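Local coordinates for GDSL-like Lipase (Parabacteroides distasonis, PDB 3P94), which probably hydrolyses ester bonds as a serine hydrolase of the GDSL lipase family, perhaps acting on lysophospholipids, at residues V78-G83 / I115-C120; D86-N91 / F128-G133; V122-D127 / N170-N175. One frame throughout, in Å; residues are numbered along the deposited sequence.

Contact 1. Residues V78-G83 / I115-C120; sequences VVILAG and IKVIFC
Val79 CG1 stands anti to its backbone N (chi1 171°), and Cys120 SG stands anti to its carbonyl carbon (chi1 -59°). These two settings bring Val79 CG1 to 3.5 Å from Cys120 SG. Nearby, Val79 CG2 rests on the branched CB of Ile118. Both Val79 and Ile118 lie on the sheet face covered by helix 185-202. On the other face, Ile80 CD1 touches two neighbours. Ile80 CD1 is 3.9 Å from Val117 CG1. It also nears the Phe119 ring at CE1. Val117 CG1 also sits over one face of the Phe119 ring, toward its rim. Helices 59-71 and 96-112 cover this side. The strands run parallel, 25° apart. Four backbone bonds, each 2.9 Å, join them: Val78 N to Lys116 O, Ile118 N to Val78 O, Ile80 N to Ile118 O and Cys120 N to Ile80 O. Beyond the last one, a water bridges Ala82 N and Cys120 O. Helix 96-112 lies in the connection between the two strands, which makes this a beta-alpha-beta unit, pairing the central strand 75-81 with its neighbour 116-120 in a five-stranded parallel sheet, order 2-1-3-4-5, as in flavodoxin-like folds.

Contact 2. Residues D86-N91 / F128-G133; sequences DIAHNN and FPWRPG
Arg131 makes both hydrogen bonds between segments 86-91 and 128-133. Its chain bends at chi2 (100°) and again at chi3 (62°), and the second bend places NE beside the backbone of Ala88. Arg131 NE donates to Ala88 O at 2.8 Å. Arg131 NH2 donates to Asn90 OD1, also at 2.8 Å. NH2 lies above the plane of that carbonyl, and the amide and guanidinium planes are almost perpendicular, 89° apart. An alanine in place of Arg131 would probably leave Ala88 O and Asn90 OD1 without these donors.

The apolar contacts centre on Phe128. Ala88 CB sits over one face of its ring in a CH-pi contact, 3.8 Å from the centroid. Ile87 CG2 meets the ring edge in its plane, 4.0 Å from Phe128 CZ. The CB of Phe128 in turn lies over the centre of the Trp130 ring. Trp130 is modelled in two conformers, so its packing is less certain.

Backbone turns shape both sides. Helix 84-87 ends in a Schellman motif, with His89 at positive phi. His89 ND1 also donates to Asp86 O at 3.1 Å. In the other segment, Phe128 to Arg131 form a type I turn, closed by Arg131 N to Phe128 O.

Asn90 ND2 bonds to Gly56 O, and Asn85 directly precedes this segment. By analogy with SGNH hydrolases, Gly56 and Asn85 probably help form the oxyanion hole, so the contact flanks the likely active site.

Contact 3. Residues V122-D127 / N170-N175; sequences VLPAYD and NGLPAN
Pro124 and Leu172 meet with their side chains at about a right angle. Leu172 CG stands anti to the carbonyl carbon (chi1 -81°) and lies 3.4 Å from Pro124 O. Leu172 CD2 reaches the ring at Pro124 CD, 4.1 Å away. Pro124 CB also meets two carbonyls; it is 3.5 Å from Gly171 O and equally near Asn170 O. Gly171 fits closely beside Tyr126, its CA 4.0 Å from Tyr126 CB. A side chain on Gly171 would clash there.

A water joins the two loops through their backbones. It accepts from Tyr126 N at 2.9 Å and from Leu172 N at 3.1 Å.

Further out, Asp167 OD1 accepts from Gly171 N and so helps hold segment 170-175 in place. The Tyr126 ring makes a cation-pi contact with Arg169. Leu123 and Leu172 both pack on Met165 of helix 161-165, while Pro124 touches His162.

The 170-175 loop leads toward Asp179 and His182, which with Ser31 probably form the catalytic triad. Leu172 lies near these residues without touching them. Such loop-to-loop packing beside the catalytic residues is consistent with the active-site surroundings of an SGNH hydrolase.

Contact 1 lies in the central sheet, its centre about 6 Å from the centre of the chain. Contact 2 joins the end of helix 84-87 and the turn after it to a loop; contact 3 joins two loops. Their centres are about 16 and 15 Å from the chain centre. The centres of contacts 1 and 2 are about 22 Å apart, those of 1 and 3 about 20 Å, and those of 2 and 3 about 14 Å. Along the chain, contacts 1 and 2 alternate, as do 2 and 3, while contact 1 closes before contact 3 opens. Strand 75-81 leads into helix 84-87. The chain after strand 116-120 supplies segments 122-127 and 128-133. Neighbouring strands thus carry loops that lie beside the probable catalytic site.

Contact 1. Residues V78-G83 / I115-C120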
loop_
_atom_site.group_PDB
_atom_site.type_symbol
_atom_site.label_atom_id
_atom_site.label_comp_id
_atom_site.label_asym_id
_atom_site.label_seq_id
_atom_site.Cartn_x
_atom_site.Cartn_y
_atom_site.Cartn_z
ATOM N N VAL A 78 1.631 8.447 -6.900
ATOM C CA VAL A 78 0.837 7.441 -6.200
ATOM C C VAL A 78 1.791 6.708 -5.233
ATOM O O VAL A 78 2.906 6.331 -5.611
ATOM C CB VAL A 78 0.042 6.471 -7.132
ATOM C CG1 VAL A 78 0.963 5.697 -8.096
ATOM C CG2 VAL A 78 -0.854 5.520 -6.320
ATOM N N VAL A 79 1.355 6.560 -3.980
ATOM C CA VAL A 79 2.098 5.860 -2.936
ATOM C C VAL A 79 1.439 4.502 -2.835
ATOM O O VAL A 79 0.247 4.431 -2.519
ATOM C CB VAL A 79 2.115 6.657 -1.602
ATOM C CG1 VAL A 79 2.702 5.828 -0.463
ATOM C CG2 VAL A 79 2.898 7.950 -1.759
ATOM N N ILE A 80 2.184 3.425 -3.175
ATOM C CA ILE A 80 1.600 2.089 -3.152
ATOM C C ILE A 80 2.174 1.254 -2.001
ATOM O O ILE A 80 3.377 1.033 -1.937
ATOM C CB ILE A 80 1.773 1.347 -4.523
ATOM C CG1 ILE A 80 1.165 2.158 -5.697
ATOM C CG2 ILE A 80 1.190 -0.093 -4.462
ATOM C CD1 ILE A 80 1.595 1.684 -7.127
ATOM N N LEU A 81 1.290 0.764 -1.131
ATOM C CA LEU A 81 1.623 -0.151 -0.053
ATOM C C LEU A 81 0.653 -1.316 -0.177
ATOM O O LEU A 81 -0.513 -1.191 0.179
ATOM C CB LEU A 81 1.586 0.519 1.334
ATOM C CG LEU A 81 1.794 -0.423 2.553
ATOM C CD1 LEU A 81 3.156 -1.117 2.507
ATOM C CD2 LEU A 81 1.656 0.354 3.842
ATOM N N ALA A 82 1.128 -2.423 -0.762
ATOM C CA ALA A 82 0.282 -3.570 -1.073
ATOM C C ALA A 82 1.065 -4.877 -1.143
ATOM O O ALA A 82 2.265 -4.867 -1.392
ATOM C CB ALA A 82 -0.399 -3.328 -2.419
ATOM N N GLY A 83 0.355 -5.985 -0.955
ATOM C CA GLY A 83 0.937 -7.318 -1.041
ATOM C C GLY A 83 0.732 -8.211 0.165
ATOM O O GLY A 83 0.761 -9.437 0.011
ATOM N N ILE A 115 2.156 9.463 -14.042
ATOM C CA ILE A 115 2.064 9.485 -12.580
ATOM C C ILE A 115 3.348 8.867 -12.022
ATOM O O ILE A 115 3.721 7.771 -12.444
ATOM C CB ILE A 115 0.782 8.746 -12.076
ATOM C CG1 ILE A 115 -0.506 9.363 -12.676
ATOM C CG2 ILE A 115 0.714 8.737 -10.555
ATOM C CD1 ILE A 115 -1.752 8.430 -12.704
ATOM N N LYS A 116 4.019 9.565 -11.082
ATOM C CA LYS A 116 5.238 9.061 -10.435
ATOM C C LYS A 116 4.865 7.979 -9.420
ATOM O O LYS A 116 3.952 8.190 -8.622
ATOM C CB LYS A 116 6.015 10.199 -9.741
ATOM C CG LYS A 116 6.658 11.179 -10.705
ATOM C CD LYS A 116 7.531 12.174 -9.964
ATOM C CE LYS A 116 8.130 13.185 -10.907
ATOM N NZ LYS A 116 8.123 14.541 -10.307
ATOM N N VAL A 117 5.551 6.831 -9.450
ATOM C CA VAL A 117 5.253 5.752 -8.499
ATOM C C VAL A 117 6.228 5.783 -7.325
ATOM O O VAL A 117 7.449 5.741 -7.509
ATOM C CB VAL A 117 5.241 4.348 -9.154
ATOM C CG1 VAL A 117 5.019 3.249 -8.111
ATOM C CG2 VAL A 117 4.176 4.268 -10.239
ATOM N N ILE A 118 5.662 5.777 -6.116
ATOM C CA ILE A 118 6.405 5.667 -4.873
ATOM C C ILE A 118 6.014 4.315 -4.274
ATOM O O ILE A 118 4.882 4.140 -3.834
ATOM C CB ILE A 118 6.152 6.866 -3.921
ATOM C CG1 ILE A 118 6.715 8.176 -4.529
ATOM C CG2 ILE A 118 6.756 6.590 -2.546
ATOM C CD1 ILE A 118 6.147 9.464 -3.930
ATOM N N PHE A 119 6.932 3.343 -4.324
ATOM C CA PHE A 119 6.680 2.014 -3.783
ATOM C C PHE A 119 7.077 1.946 -2.323
ATOM O O PHE A 119 8.132 2.462 -1.947
ATOM C CB PHE A 119 7.451 0.938 -4.576
ATOM C CG PHE A 119 6.710 0.346 -5.752
ATOM C CD1 PHE A 119 5.503 -0.319 -5.570
ATOM C CD2 PHE A 119 7.250 0.396 -7.031
ATOM C CE1 PHE A 119 4.816 -0.864 -6.662
ATOM C CE2 PHE A 119 6.567 -0.164 -8.120
ATOM C CZ PHE A 119 5.355 -0.786 -7.927
ATOM N N CYS A 120 6.240 1.286 -1.500
ATOM C CA CYS A 120 6.506 1.083 -0.079
ATOM C C CYS A 120 6.817 -0.365 0.192
ATOM O O CYS A 120 6.136 -1.252 -0.322
ATOM C CB CYS A 120 5.323 1.535 0.772
ATOM S SG CYS A 120 4.883 3.276 0.569
HETATM O O HOH W 1 3.950 -2.466 -1.593
#

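Contact 2. Residues D86-N91 / F128-G133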
loop_
_atom_site.group_PDB
_atom_site.type_symbol
_atom_site.label_atom_id
_atom_site.label_comp_id
_atom_site.label_asym_id
_atom_site.label_seq_id
_atom_site.Cartn_x
_atom_site.Cartn_y
_atom_site.Cartn_z
ATOM N N ASP A 86 -2.210 -10.536 -0.184
ATOM C CA ASP A 86 -1.900 -11.576 -1.179
ATOM C C ASP A 86 -1.145 -12.720 -0.493
ATOM O O ASP A 86 -1.394 -13.886 -0.789
ATOM C CB ASP A 86 -1.022 -11.015 -2.304
ATOM C CG ASP A 86 -1.636 -9.921 -3.132
ATOM O OD1 ASP A 86 -1.771 -8.787 -2.611
ATOM O OD2 ASP A 86 -1.964 -10.186 -4.316
ATOM N N ILE A 87 -0.220 -12.369 0.430
ATOM C CA ILE A 87 0.573 -13.338 1.216
ATOM C C ILE A 87 -0.388 -14.103 2.157
ATOM O O ILE A 87 -0.223 -15.308 2.360
ATOM C CB ILE A 87 1.764 -12.633 1.960
ATOM C CG1 ILE A 87 2.779 -12.067 0.927
ATOM C CG2 ILE A 87 2.484 -13.596 2.944
ATOM C CD1 ILE A 87 3.890 -11.130 1.480
ATOM N N ALA A 88 -1.437 -13.424 2.646
ATOM C CA ALA A 88 -2.457 -14.048 3.503
ATOM C C ALA A 88 -3.512 -14.839 2.679
ATOM O O ALA A 88 -4.383 -15.489 3.272
ATOM C CB ALA A 88 -3.138 -12.987 4.347
ATOM N N HIS A 89 -3.424 -14.783 1.328
ATOM C CA HIS A 89 -4.333 -15.430 0.367
ATOM C C HIS A 89 -5.786 -14.945 0.529
ATOM O O HIS A 89 -6.717 -15.754 0.422
ATOM C CB HIS A 89 -4.290 -16.967 0.462
ATOM C CG HIS A 89 -2.992 -17.617 0.104
ATOM N ND1 HIS A 89 -1.942 -16.929 -0.499
ATOM C CD2 HIS A 89 -2.625 -18.896 0.290
ATOM C CE1 HIS A 89 -0.974 -17.817 -0.637
ATOM N NE2 HIS A 89 -1.337 -19.001 -0.161
ATOM N N ASN A 90 -5.988 -13.631 0.756
ATOM C CA ASN A 90 -7.340 -13.067 0.910
ATOM C C ASN A 90 -8.197 -13.271 -0.344
ATOM O O ASN A 90 -9.409 -13.439 -0.228
ATOM C CB ASN A 90 -7.286 -11.579 1.254
ATOM C CG ASN A 90 -7.040 -11.295 2.711
ATOM O OD1 ASN A 90 -6.554 -12.136 3.463
ATOM N ND2 ASN A 90 -7.348 -10.087 3.130
ATOM N N ASN A 91 -7.571 -13.240 -1.535
ATOM C CA ASN A 91 -8.277 -13.450 -2.797
ATOM C C ASN A 91 -7.907 -14.831 -3.373
ATOM O O ASN A 91 -7.929 -15.044 -4.592
ATOM C CB ASN A 91 -7.984 -12.312 -3.804
ATOM C CG ASN A 91 -8.915 -12.344 -4.996
ATOM O OD1 ASN A 91 -10.130 -12.430 -4.856
ATOM N ND2 ASN A 91 -8.361 -12.387 -6.194
ATOM N N PHE A 128 -0.454 -14.054 10.869
ATOM C CA PHE A 128 -1.770 -13.469 10.629
ATOM C C PHE A 128 -2.747 -14.078 11.620
ATOM O O PHE A 128 -3.065 -15.257 11.487
ATOM C CB PHE A 128 -2.239 -13.712 9.186
ATOM C CG PHE A 128 -1.312 -13.252 8.104
ATOM C CD1 PHE A 128 -0.947 -11.924 8.009
ATOM C CD2 PHE A 128 -0.865 -14.137 7.134
ATOM C CE1 PHE A 128 -0.112 -11.497 6.997
ATOM C CE2 PHE A 128 -0.037 -13.711 6.112
ATOM C CZ PHE A 128 0.321 -12.386 6.038
ATOM N N PRO A 129 -3.197 -13.357 12.662
ATOM C CA PRO A 129 -4.122 -13.982 13.628
ATOM C C PRO A 129 -5.399 -14.536 12.967
ATOM O O PRO A 129 -5.913 -15.562 13.408
ATOM C CB PRO A 129 -4.440 -12.839 14.596
ATOM C CG PRO A 129 -3.270 -11.897 14.471
ATOM C CD PRO A 129 -2.907 -11.952 13.020
ATOM N N TRP A 130 -5.858 -13.857 11.884
ATOM C CA TRP A 130 -7.049 -14.182 11.089
ATOM C C TRP A 130 -6.787 -15.339 10.095
ATOM O O TRP A 130 -7.743 -15.947 9.607
ATOM C CB TRP A 130 -7.590 -12.930 10.352
ATOM C CG TRP A 130 -6.834 -12.495 9.125
ATOM C CD1 TRP A 130 -7.078 -12.870 7.836
ATOM C CD2 TRP A 130 -5.764 -11.540 9.068
ATOM N NE1 TRP A 130 -6.194 -12.247 6.985
ATOM C CE2 TRP A 130 -5.380 -11.419 7.715
ATOM C CE3 TRP A 130 -5.075 -10.789 10.038
ATOM C CZ2 TRP A 130 -4.337 -10.578 7.304
ATOM C CZ3 TRP A 130 -4.051 -9.949 9.630
ATOM C CH2 TRP A 130 -3.692 -9.846 8.279
ATOM N N ARG A 131 -5.502 -15.637 9.784
ATOM C CA ARG A 131 -5.100 -16.726 8.876
ATOM C C ARG A 131 -3.831 -17.412 9.463
ATOM O O ARG A 131 -2.723 -17.182 8.979
ATOM C CB ARG A 131 -4.881 -16.192 7.447
ATOM C CG ARG A 131 -4.890 -17.282 6.365
ATOM C CD ARG A 131 -6.217 -17.384 5.626
ATOM N NE ARG A 131 -6.528 -16.149 4.904
ATOM C CZ ARG A 131 -7.756 -15.695 4.678
ATOM N NH1 ARG A 131 -8.813 -16.375 5.104
ATOM N NH2 ARG A 131 -7.937 -14.555 4.029
ATOM N N PRO A 132 -3.965 -18.184 10.567
ATOM C CA PRO A 132 -2.773 -18.767 11.218
ATOM C C PRO A 132 -1.956 -19.761 10.380
ATOM O O PRO A 132 -2.470 -20.374 9.445
ATOM C CB PRO A 132 -3.362 -19.477 12.445
ATOM C CG PRO A 132 -4.785 -19.724 12.098
ATOM C CD PRO A 132 -5.197 -18.527 11.310
ATOM N N GLY A 133 -0.687 -19.906 10.760
ATOM C CA GLY A 133 0.289 -20.824 10.172
ATOM C C GLY A 133 0.739 -20.534 8.758
ATOM O O GLY A 133 1.161 -21.455 8.059
#

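Contact 3. Residues V122-D127 / N170-N175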
loop_
_atom_site.group_PDB
_atom_site.type_symbol
_atom_site.label_atom_id
_atom_site.label_comp_id
_atom_site.label_asym_id
_atom_site.label_seq_id
_atom_site.Cartn_x
_atom_site.Cartn_y
_atom_site.Cartn_z
ATOM N N VAL A 122 6.554 -3.752 2.024
ATOM C CA VAL A 122 5.473 -4.418 2.749
ATOM C C VAL A 122 5.934 -4.440 4.214
ATOM O O VAL A 122 7.123 -4.670 4.481
ATOM C CB VAL A 122 5.161 -5.829 2.168
ATOM C CG1 VAL A 122 4.102 -6.553 2.996
ATOM C CG2 VAL A 122 4.717 -5.733 0.708
ATOM N N LEU A 123 5.027 -4.108 5.149
ATOM C CA LEU A 123 5.372 -4.057 6.567
ATOM C C LEU A 123 5.764 -5.450 7.107
ATOM O O LEU A 123 5.288 -6.473 6.594
ATOM C CB LEU A 123 4.213 -3.478 7.386
ATOM C CG LEU A 123 4.280 -1.989 7.746
ATOM C CD1 LEU A 123 4.416 -1.105 6.515
ATOM C CD2 LEU A 123 3.062 -1.564 8.542
ATOM N N PRO A 124 6.625 -5.499 8.154
ATOM C CA PRO A 124 6.944 -6.797 8.772
ATOM C C PRO A 124 5.676 -7.454 9.330
ATOM O O PRO A 124 4.756 -6.760 9.762
ATOM C CB PRO A 124 7.908 -6.429 9.905
ATOM C CG PRO A 124 8.352 -5.053 9.633
ATOM C CD PRO A 124 7.262 -4.384 8.887
ATOM N N ALA A 125 5.601 -8.780 9.240
ATOM C CA ALA A 125 4.503 -9.581 9.775
ATOM C C ALA A 125 5.033 -10.960 10.082
ATOM O O ALA A 125 5.578 -11.619 9.198
ATOM C CB ALA A 125 3.334 -9.653 8.806
ATOM N N TYR A 126 4.896 -11.384 11.336
ATOM C CA TYR A 126 5.360 -12.702 11.771
ATOM C C TYR A 126 4.248 -13.746 11.643
ATOM O O TYR A 126 4.536 -14.923 11.416
ATOM C CB TYR A 126 5.865 -12.630 13.220
ATOM C CG TYR A 126 6.404 -13.942 13.745
ATOM C CD1 TYR A 126 7.631 -14.438 13.311
ATOM C CD2 TYR A 126 5.707 -14.670 14.707
ATOM C CE1 TYR A 126 8.141 -15.635 13.806
ATOM C CE2 TYR A 126 6.206 -15.865 15.210
ATOM C CZ TYR A 126 7.425 -16.345 14.758
ATOM O OH TYR A 126 7.923 -17.526 15.242
ATOM N N ASP A 127 2.979 -13.320 11.813
ATOM C CA ASP A 127 1.813 -14.208 11.744
ATOM C C ASP A 127 0.529 -13.416 11.515
ATOM O O ASP A 127 0.439 -12.243 11.907
ATOM C CB ASP A 127 1.704 -15.022 13.053
ATOM C CG ASP A 127 0.687 -16.146 13.021
ATOM O OD1 ASP A 127 0.783 -17.002 12.117
ATOM O OD2 ASP A 127 -0.207 -16.171 13.905
ATOM N N ASN A 170 11.521 -10.510 12.442
ATOM C CA ASN A 170 11.008 -9.860 11.213
ATOM C C ASN A 170 9.483 -9.682 11.237
ATOM O O ASN A 170 8.810 -9.761 10.205
ATOM C CB ASN A 170 11.466 -10.593 9.947
ATOM C CG ASN A 170 12.948 -10.487 9.767
ATOM O OD1 ASN A 170 13.517 -9.395 9.789
ATOM N ND2 ASN A 170 13.609 -11.613 9.604
ATOM N N GLY A 171 8.973 -9.406 12.428
ATOM C CA GLY A 171 7.572 -9.102 12.666
ATOM C C GLY A 171 7.468 -7.698 13.216
ATOM O O GLY A 171 8.477 -6.976 13.268
ATOM N N LEU A 172 6.260 -7.293 13.621
ATOM C CA LEU A 172 6.048 -5.983 14.239
ATOM C C LEU A 172 6.008 -6.128 15.765
ATOM O O LEU A 172 5.300 -6.993 16.264
ATOM C CB LEU A 172 4.750 -5.315 13.743
ATOM C CG LEU A 172 4.797 -4.612 12.400
ATOM C CD1 LEU A 172 3.411 -4.281 11.922
ATOM C CD2 LEU A 172 5.624 -3.336 12.469
ATOM N N PRO A 173 6.734 -5.300 16.534
ATOM C CA PRO A 173 6.640 -5.419 18.002
ATOM C C PRO A 173 5.300 -4.878 18.512
ATOM O O PRO A 173 4.653 -4.095 17.812
ATOM C CB PRO A 173 7.833 -4.604 18.509
ATOM C CG PRO A 173 8.150 -3.647 17.412
ATOM C CD PRO A 173 7.645 -4.208 16.121
ATOM N N ALA A 174 4.885 -5.309 19.715
ATOM C CA ALA A 174 3.611 -4.959 20.360
ATOM C C ALA A 174 3.341 -3.449 20.438
ATOM O O ALA A 174 2.193 -3.048 20.273
ATOM C CB ALA A 174 3.553 -5.549 21.754
ATOM N N ASN A 175 4.380 -2.611 20.650
ATOM C CA ASN A 175 4.202 -1.154 20.729
ATOM C C ASN A 175 3.855 -0.547 19.367
ATOM O O ASN A 175 3.211 0.503 19.324
ATOM C CB ASN A 175 5.442 -0.469 21.308
ATOM C CG ASN A 175 6.687 -0.600 20.469
ATOM O OD1 ASN A 175 7.148 -1.699 20.179
ATOM N ND2 ASN A 175 7.296 0.525 20.116
HETATM O O HOH W 2 4.220 -9.576 13.478
#